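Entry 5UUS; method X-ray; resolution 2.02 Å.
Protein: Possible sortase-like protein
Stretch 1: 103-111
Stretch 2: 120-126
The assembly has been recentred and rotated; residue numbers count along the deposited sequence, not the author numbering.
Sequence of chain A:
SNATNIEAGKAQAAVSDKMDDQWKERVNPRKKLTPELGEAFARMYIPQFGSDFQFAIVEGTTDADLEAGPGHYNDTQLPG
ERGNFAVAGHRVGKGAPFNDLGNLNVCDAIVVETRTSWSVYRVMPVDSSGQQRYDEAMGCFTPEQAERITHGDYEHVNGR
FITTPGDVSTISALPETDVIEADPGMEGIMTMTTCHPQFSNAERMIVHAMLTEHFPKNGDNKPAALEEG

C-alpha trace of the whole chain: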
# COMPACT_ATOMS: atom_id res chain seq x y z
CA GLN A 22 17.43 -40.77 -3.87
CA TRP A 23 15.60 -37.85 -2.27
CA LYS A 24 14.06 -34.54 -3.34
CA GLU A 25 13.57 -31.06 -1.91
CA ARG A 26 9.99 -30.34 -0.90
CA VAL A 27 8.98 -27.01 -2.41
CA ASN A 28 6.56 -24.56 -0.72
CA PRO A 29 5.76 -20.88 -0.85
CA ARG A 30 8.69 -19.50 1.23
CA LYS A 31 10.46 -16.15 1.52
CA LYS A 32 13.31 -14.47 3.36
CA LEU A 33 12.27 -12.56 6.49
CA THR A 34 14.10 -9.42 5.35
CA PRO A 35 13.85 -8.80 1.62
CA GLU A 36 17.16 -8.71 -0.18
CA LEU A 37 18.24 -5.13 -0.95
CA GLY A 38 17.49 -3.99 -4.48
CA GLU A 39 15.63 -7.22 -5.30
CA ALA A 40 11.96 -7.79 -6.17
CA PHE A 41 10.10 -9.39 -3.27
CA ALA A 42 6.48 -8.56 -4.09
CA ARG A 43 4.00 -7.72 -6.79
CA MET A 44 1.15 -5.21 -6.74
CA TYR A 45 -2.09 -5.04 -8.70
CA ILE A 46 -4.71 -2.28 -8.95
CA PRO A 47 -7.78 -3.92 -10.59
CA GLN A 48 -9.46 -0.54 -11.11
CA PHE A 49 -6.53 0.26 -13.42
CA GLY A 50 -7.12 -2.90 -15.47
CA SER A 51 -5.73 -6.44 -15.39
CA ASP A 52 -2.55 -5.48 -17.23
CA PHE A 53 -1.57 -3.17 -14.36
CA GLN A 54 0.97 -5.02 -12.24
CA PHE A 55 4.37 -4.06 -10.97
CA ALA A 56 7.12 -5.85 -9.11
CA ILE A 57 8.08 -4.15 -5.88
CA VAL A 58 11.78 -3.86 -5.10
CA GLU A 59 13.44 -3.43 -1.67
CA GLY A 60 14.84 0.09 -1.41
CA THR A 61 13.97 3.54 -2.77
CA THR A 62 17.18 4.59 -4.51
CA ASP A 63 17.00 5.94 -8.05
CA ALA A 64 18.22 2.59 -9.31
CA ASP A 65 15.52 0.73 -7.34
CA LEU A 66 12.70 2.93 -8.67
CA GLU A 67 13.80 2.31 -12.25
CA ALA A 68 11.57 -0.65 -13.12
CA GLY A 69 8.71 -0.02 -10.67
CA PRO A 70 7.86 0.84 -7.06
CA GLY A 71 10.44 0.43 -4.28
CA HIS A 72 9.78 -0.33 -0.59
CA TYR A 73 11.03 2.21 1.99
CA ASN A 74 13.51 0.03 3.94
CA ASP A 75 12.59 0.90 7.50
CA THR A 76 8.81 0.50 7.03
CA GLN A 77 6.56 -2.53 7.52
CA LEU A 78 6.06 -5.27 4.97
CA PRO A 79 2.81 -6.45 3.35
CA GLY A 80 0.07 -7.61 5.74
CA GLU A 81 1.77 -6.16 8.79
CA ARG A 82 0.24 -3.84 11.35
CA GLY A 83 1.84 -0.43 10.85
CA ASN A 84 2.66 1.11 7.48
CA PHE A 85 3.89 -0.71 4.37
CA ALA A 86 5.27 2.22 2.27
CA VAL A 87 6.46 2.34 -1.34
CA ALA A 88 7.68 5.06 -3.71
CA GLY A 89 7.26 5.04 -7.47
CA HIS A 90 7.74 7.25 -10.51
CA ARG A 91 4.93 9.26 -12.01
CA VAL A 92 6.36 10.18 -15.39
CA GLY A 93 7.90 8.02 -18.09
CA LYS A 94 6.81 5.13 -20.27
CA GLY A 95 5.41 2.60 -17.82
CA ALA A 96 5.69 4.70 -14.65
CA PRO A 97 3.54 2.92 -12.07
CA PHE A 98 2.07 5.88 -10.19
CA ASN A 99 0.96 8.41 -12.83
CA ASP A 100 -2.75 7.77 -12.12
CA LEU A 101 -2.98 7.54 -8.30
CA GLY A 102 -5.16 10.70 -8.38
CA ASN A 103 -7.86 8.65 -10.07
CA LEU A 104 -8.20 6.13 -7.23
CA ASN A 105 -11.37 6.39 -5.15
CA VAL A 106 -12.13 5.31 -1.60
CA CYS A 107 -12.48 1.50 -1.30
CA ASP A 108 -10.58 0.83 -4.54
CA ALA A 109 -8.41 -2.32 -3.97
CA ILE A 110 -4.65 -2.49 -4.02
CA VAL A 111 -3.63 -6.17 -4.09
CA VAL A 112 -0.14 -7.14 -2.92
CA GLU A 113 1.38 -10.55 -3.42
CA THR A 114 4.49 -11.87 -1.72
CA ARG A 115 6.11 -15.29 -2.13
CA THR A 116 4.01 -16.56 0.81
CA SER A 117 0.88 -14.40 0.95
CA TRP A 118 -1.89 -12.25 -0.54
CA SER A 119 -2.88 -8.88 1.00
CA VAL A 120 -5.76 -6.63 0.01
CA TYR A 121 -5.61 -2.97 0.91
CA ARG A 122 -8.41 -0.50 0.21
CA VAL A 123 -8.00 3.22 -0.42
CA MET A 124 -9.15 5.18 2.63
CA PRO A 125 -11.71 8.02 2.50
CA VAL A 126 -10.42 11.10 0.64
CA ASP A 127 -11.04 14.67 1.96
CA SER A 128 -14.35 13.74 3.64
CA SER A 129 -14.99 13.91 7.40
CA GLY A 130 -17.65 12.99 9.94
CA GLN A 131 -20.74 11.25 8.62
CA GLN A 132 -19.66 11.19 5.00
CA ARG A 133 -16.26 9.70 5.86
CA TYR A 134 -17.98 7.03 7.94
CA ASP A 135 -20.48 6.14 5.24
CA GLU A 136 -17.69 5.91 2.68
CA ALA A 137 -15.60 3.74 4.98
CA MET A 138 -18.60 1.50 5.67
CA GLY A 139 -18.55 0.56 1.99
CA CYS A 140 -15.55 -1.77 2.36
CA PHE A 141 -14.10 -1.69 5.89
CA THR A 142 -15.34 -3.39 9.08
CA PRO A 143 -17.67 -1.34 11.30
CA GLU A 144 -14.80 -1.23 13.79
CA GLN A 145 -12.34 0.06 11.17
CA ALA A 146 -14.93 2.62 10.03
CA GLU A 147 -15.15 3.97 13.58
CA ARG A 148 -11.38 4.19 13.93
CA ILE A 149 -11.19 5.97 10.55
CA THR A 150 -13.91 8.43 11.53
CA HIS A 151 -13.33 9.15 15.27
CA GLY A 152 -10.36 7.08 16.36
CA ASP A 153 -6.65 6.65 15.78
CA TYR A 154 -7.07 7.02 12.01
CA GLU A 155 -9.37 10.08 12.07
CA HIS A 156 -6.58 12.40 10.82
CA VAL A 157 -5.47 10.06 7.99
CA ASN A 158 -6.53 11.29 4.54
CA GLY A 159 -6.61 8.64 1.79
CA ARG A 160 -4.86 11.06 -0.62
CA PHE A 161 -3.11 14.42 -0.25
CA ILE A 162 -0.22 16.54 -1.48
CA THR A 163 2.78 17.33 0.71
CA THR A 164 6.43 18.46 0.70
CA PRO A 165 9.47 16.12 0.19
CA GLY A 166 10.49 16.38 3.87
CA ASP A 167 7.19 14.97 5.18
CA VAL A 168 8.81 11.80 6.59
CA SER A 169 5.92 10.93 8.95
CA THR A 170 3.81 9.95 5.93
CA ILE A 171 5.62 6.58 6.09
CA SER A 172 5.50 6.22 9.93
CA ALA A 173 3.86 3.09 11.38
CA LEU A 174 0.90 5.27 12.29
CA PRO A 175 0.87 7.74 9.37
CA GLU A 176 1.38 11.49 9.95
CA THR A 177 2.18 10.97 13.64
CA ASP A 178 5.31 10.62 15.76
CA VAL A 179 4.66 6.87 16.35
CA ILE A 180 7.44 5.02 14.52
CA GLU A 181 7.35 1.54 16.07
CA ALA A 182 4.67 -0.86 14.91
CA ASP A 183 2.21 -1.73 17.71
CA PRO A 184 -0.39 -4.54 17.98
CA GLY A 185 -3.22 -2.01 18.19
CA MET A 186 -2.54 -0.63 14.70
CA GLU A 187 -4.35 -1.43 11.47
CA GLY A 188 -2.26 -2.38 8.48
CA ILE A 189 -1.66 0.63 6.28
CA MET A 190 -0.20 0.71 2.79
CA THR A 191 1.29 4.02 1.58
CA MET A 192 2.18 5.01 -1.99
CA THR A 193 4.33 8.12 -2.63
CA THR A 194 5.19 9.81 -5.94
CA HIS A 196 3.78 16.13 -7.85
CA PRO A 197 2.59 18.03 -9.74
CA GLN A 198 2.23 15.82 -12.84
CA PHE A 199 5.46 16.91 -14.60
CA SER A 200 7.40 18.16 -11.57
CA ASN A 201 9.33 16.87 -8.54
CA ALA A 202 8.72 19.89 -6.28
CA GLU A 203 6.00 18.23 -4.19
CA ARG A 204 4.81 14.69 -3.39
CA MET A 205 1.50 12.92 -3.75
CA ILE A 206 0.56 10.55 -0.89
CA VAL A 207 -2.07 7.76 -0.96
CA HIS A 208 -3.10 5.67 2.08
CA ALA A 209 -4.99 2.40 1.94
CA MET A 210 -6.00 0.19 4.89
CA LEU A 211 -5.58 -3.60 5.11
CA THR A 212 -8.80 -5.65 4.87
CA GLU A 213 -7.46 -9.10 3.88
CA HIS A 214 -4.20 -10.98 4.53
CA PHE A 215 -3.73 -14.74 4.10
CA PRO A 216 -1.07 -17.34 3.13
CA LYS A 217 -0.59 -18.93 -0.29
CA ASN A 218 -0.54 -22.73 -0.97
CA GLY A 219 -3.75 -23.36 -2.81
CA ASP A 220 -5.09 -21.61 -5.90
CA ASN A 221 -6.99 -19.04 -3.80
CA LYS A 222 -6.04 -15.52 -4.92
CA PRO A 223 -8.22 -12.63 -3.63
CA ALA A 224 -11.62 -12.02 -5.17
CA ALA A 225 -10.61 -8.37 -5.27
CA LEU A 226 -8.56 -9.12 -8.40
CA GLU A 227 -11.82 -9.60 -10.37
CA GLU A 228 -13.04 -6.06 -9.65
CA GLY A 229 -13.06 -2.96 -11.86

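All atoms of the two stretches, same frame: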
# COMPACT_ATOMS: atom_id res chain seq x y z
N ASN A 103 -6.60 9.17 -9.58
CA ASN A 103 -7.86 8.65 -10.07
C ASN A 103 -8.42 7.54 -9.21
O ASN A 103 -9.54 7.10 -9.43
CB ASN A 103 -7.71 8.15 -11.50
CG ASN A 103 -7.44 9.29 -12.47
OD1 ASN A 103 -7.95 10.40 -12.31
ND2 ASN A 103 -6.62 9.01 -13.48
N LEU A 104 -7.66 7.09 -8.21
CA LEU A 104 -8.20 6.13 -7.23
C LEU A 104 -9.31 6.75 -6.38
O LEU A 104 -9.27 7.93 -6.04
CB LEU A 104 -7.10 5.61 -6.33
CG LEU A 104 -6.07 4.69 -6.99
CD1 LEU A 104 -4.88 4.48 -6.07
CD2 LEU A 104 -6.68 3.35 -7.32
N ASN A 105 -10.31 5.94 -6.06
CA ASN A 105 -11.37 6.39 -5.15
C ASN A 105 -11.37 5.56 -3.90
O ASN A 105 -10.81 4.46 -3.90
CB ASN A 105 -12.74 6.30 -5.81
CG ASN A 105 -12.80 7.06 -7.11
OD1 ASN A 105 -13.22 6.52 -8.14
ND2 ASN A 105 -12.36 8.31 -7.09
N VAL A 106 -12.01 6.07 -2.84
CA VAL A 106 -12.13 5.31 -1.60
C VAL A 106 -12.67 3.91 -1.89
O VAL A 106 -13.54 3.75 -2.74
CB VAL A 106 -13.04 6.02 -0.56
CG1 VAL A 106 -14.40 6.30 -1.15
CG2 VAL A 106 -13.20 5.16 0.71
N CYS A 107 -12.09 2.91 -1.22
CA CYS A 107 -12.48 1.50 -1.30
C CYS A 107 -11.94 0.76 -2.53
O CYS A 107 -12.05 -0.46 -2.61
CB CYS A 107 -14.01 1.36 -1.21
SG CYS A 107 -14.68 1.56 0.47
N ASP A 108 -11.33 1.48 -3.47
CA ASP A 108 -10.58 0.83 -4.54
C ASP A 108 -9.50 -0.11 -3.93
O ASP A 108 -8.82 0.27 -2.96
CB ASP A 108 -9.90 1.87 -5.45
CG ASP A 108 -10.86 2.51 -6.44
OD1 ASP A 108 -12.02 2.04 -6.57
OD2 ASP A 108 -10.43 3.47 -7.12
N ALA A 109 -9.34 -1.31 -4.50
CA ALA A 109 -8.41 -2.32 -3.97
C ALA A 109 -7.00 -2.13 -4.50
O ALA A 109 -6.79 -1.81 -5.68
CB ALA A 109 -8.90 -3.74 -4.32
N ILE A 110 -6.03 -2.32 -3.62
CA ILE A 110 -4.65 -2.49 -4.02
C ILE A 110 -4.27 -3.90 -3.53
O ILE A 110 -4.30 -4.17 -2.34
CB ILE A 110 -3.71 -1.45 -3.40
CG1 ILE A 110 -4.32 -0.02 -3.46
CG2 ILE A 110 -2.28 -1.59 -3.99
CD1 ILE A 110 -4.53 0.46 -4.81
N VAL A 111 -3.95 -4.80 -4.46
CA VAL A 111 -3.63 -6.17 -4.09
C VAL A 111 -2.12 -6.38 -4.12
O VAL A 111 -1.47 -6.01 -5.10
CB VAL A 111 -4.33 -7.19 -5.01
CG1 VAL A 111 -4.01 -8.61 -4.55
CG2 VAL A 111 -5.85 -6.95 -5.00
N VAL A 120 -4.91 -7.59 0.69
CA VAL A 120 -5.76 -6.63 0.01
C VAL A 120 -5.82 -5.40 0.88
O VAL A 120 -6.23 -5.48 2.04
CB VAL A 120 -7.18 -7.16 -0.22
CG1 VAL A 120 -8.07 -6.07 -0.84
CG2 VAL A 120 -7.12 -8.42 -1.09
N TYR A 121 -5.40 -4.28 0.31
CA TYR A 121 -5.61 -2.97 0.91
C TYR A 121 -6.69 -2.20 0.17
O TYR A 121 -6.89 -2.40 -1.03
CB TYR A 121 -4.32 -2.16 0.91
CG TYR A 121 -3.19 -2.73 1.72
CD1 TYR A 121 -2.31 -3.66 1.17
CD2 TYR A 121 -2.96 -2.29 3.03
CE1 TYR A 121 -1.24 -4.17 1.92
CE2 TYR A 121 -1.89 -2.79 3.78
CZ TYR A 121 -1.04 -3.73 3.21
OH TYR A 121 0.03 -4.23 3.93
N ARG A 122 -7.39 -1.31 0.86
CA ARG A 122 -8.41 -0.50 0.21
C ARG A 122 -8.19 0.98 0.51
O ARG A 122 -7.93 1.36 1.65
CB ARG A 122 -9.78 -0.98 0.62
CG ARG A 122 -10.02 -2.40 0.11
CD ARG A 122 -11.46 -2.65 -0.22
NE ARG A 122 -11.65 -3.99 -0.75
CZ ARG A 122 -12.03 -4.25 -2.00
NH1 ARG A 122 -12.28 -3.25 -2.85
NH2 ARG A 122 -12.19 -5.50 -2.39
N VAL A 123 -8.24 1.79 -0.54
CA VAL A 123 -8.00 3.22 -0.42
C VAL A 123 -8.94 3.83 0.63
O VAL A 123 -10.17 3.58 0.63
CB VAL A 123 -8.17 3.92 -1.79
CG1 VAL A 123 -8.04 5.43 -1.63
CG2 VAL A 123 -7.13 3.39 -2.79
N MET A 124 -8.36 4.59 1.55
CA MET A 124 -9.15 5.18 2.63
C MET A 124 -9.96 6.39 2.16
O MET A 124 -9.67 6.94 1.11
CB MET A 124 -8.21 5.57 3.77
CG MET A 124 -7.71 4.28 4.57
SD MET A 124 -6.43 4.76 5.73
CE MET A 124 -7.33 5.80 6.88
N PRO A 125 -10.96 6.82 2.94
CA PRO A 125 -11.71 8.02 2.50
C PRO A 125 -10.85 9.26 2.21
O PRO A 125 -9.93 9.60 2.97
CB PRO A 125 -12.66 8.28 3.68
CG PRO A 125 -12.85 6.91 4.30
CD PRO A 125 -11.51 6.23 4.16
N VAL A 126 -11.16 9.94 1.10
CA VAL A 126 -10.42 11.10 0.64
C VAL A 126 -11.19 12.41 0.93
O VAL A 126 -12.32 12.58 0.50
CB VAL A 126 -10.14 10.97 -0.88
CG1 VAL A 126 -9.39 12.20 -1.39
CG2 VAL A 126 -9.36 9.68 -1.17

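Strand 109-111 runs antiparallel to strand 120-123, their axes 151° apart and 4.5 Å at closest approach. Ile110 and Tyr121 form the hydrogen-bonded pair, Ile110 N to Tyr121 O at 2.7 Å and Tyr121 N to Ile110 O at 2.9 Å. The pairs beside it, Ala109 with Arg122 and Val111 with Val120, bring their CA atoms to 4.6 Å without bonding directly. The pairing then outlasts the strand of the first stretch: Val123 N donates to Asp108 O (2.9 Å), and Cys107 N donates to Val123 O (2.7 Å). Both of these bonds come from residues of a type II turn that runs from Asn105 to Asp108. It is closed by Asp108 N to Asn105 O (3.1 Å) and braced by the Asp108 carboxylate, whose OD2 accepts from Asn105 N at 2.7 Å. Cys107 takes the positive phi of the turn, and its side chain points away from the second stretch.

Val123 is the hub of the side-chain contact, with the largest covered area. Pointing toward the first stretch, it places CG2 4.1 Å from Leu104 CD1 and 4.4 Å from Ile110 CD1, while its CB lies 3.4 Å from Asn105 O; a compact, branched residue fits this crowded spot. Val106 extends the apolar contact past the strand, its CG2 4.0 Å from Pro125 CD.

Along the strands the faces alternate. Ala109, Val111, Val120 and Arg122 share one, where Val111 CG2 meets Val120 CG2 at 4.4 Å. Here small Ala109 lies under the Arg122 guanidinium, its CB over one face and 3.7 Å from NH1. That NH1 reaches on to Cys107 O (2.8 Å), tying the arginine to the turn. On the other face Ile110 CB meets Tyr121 CB at 4.4 Å, and the tyrosine's end leads away to bond through OH elsewhere in the structure.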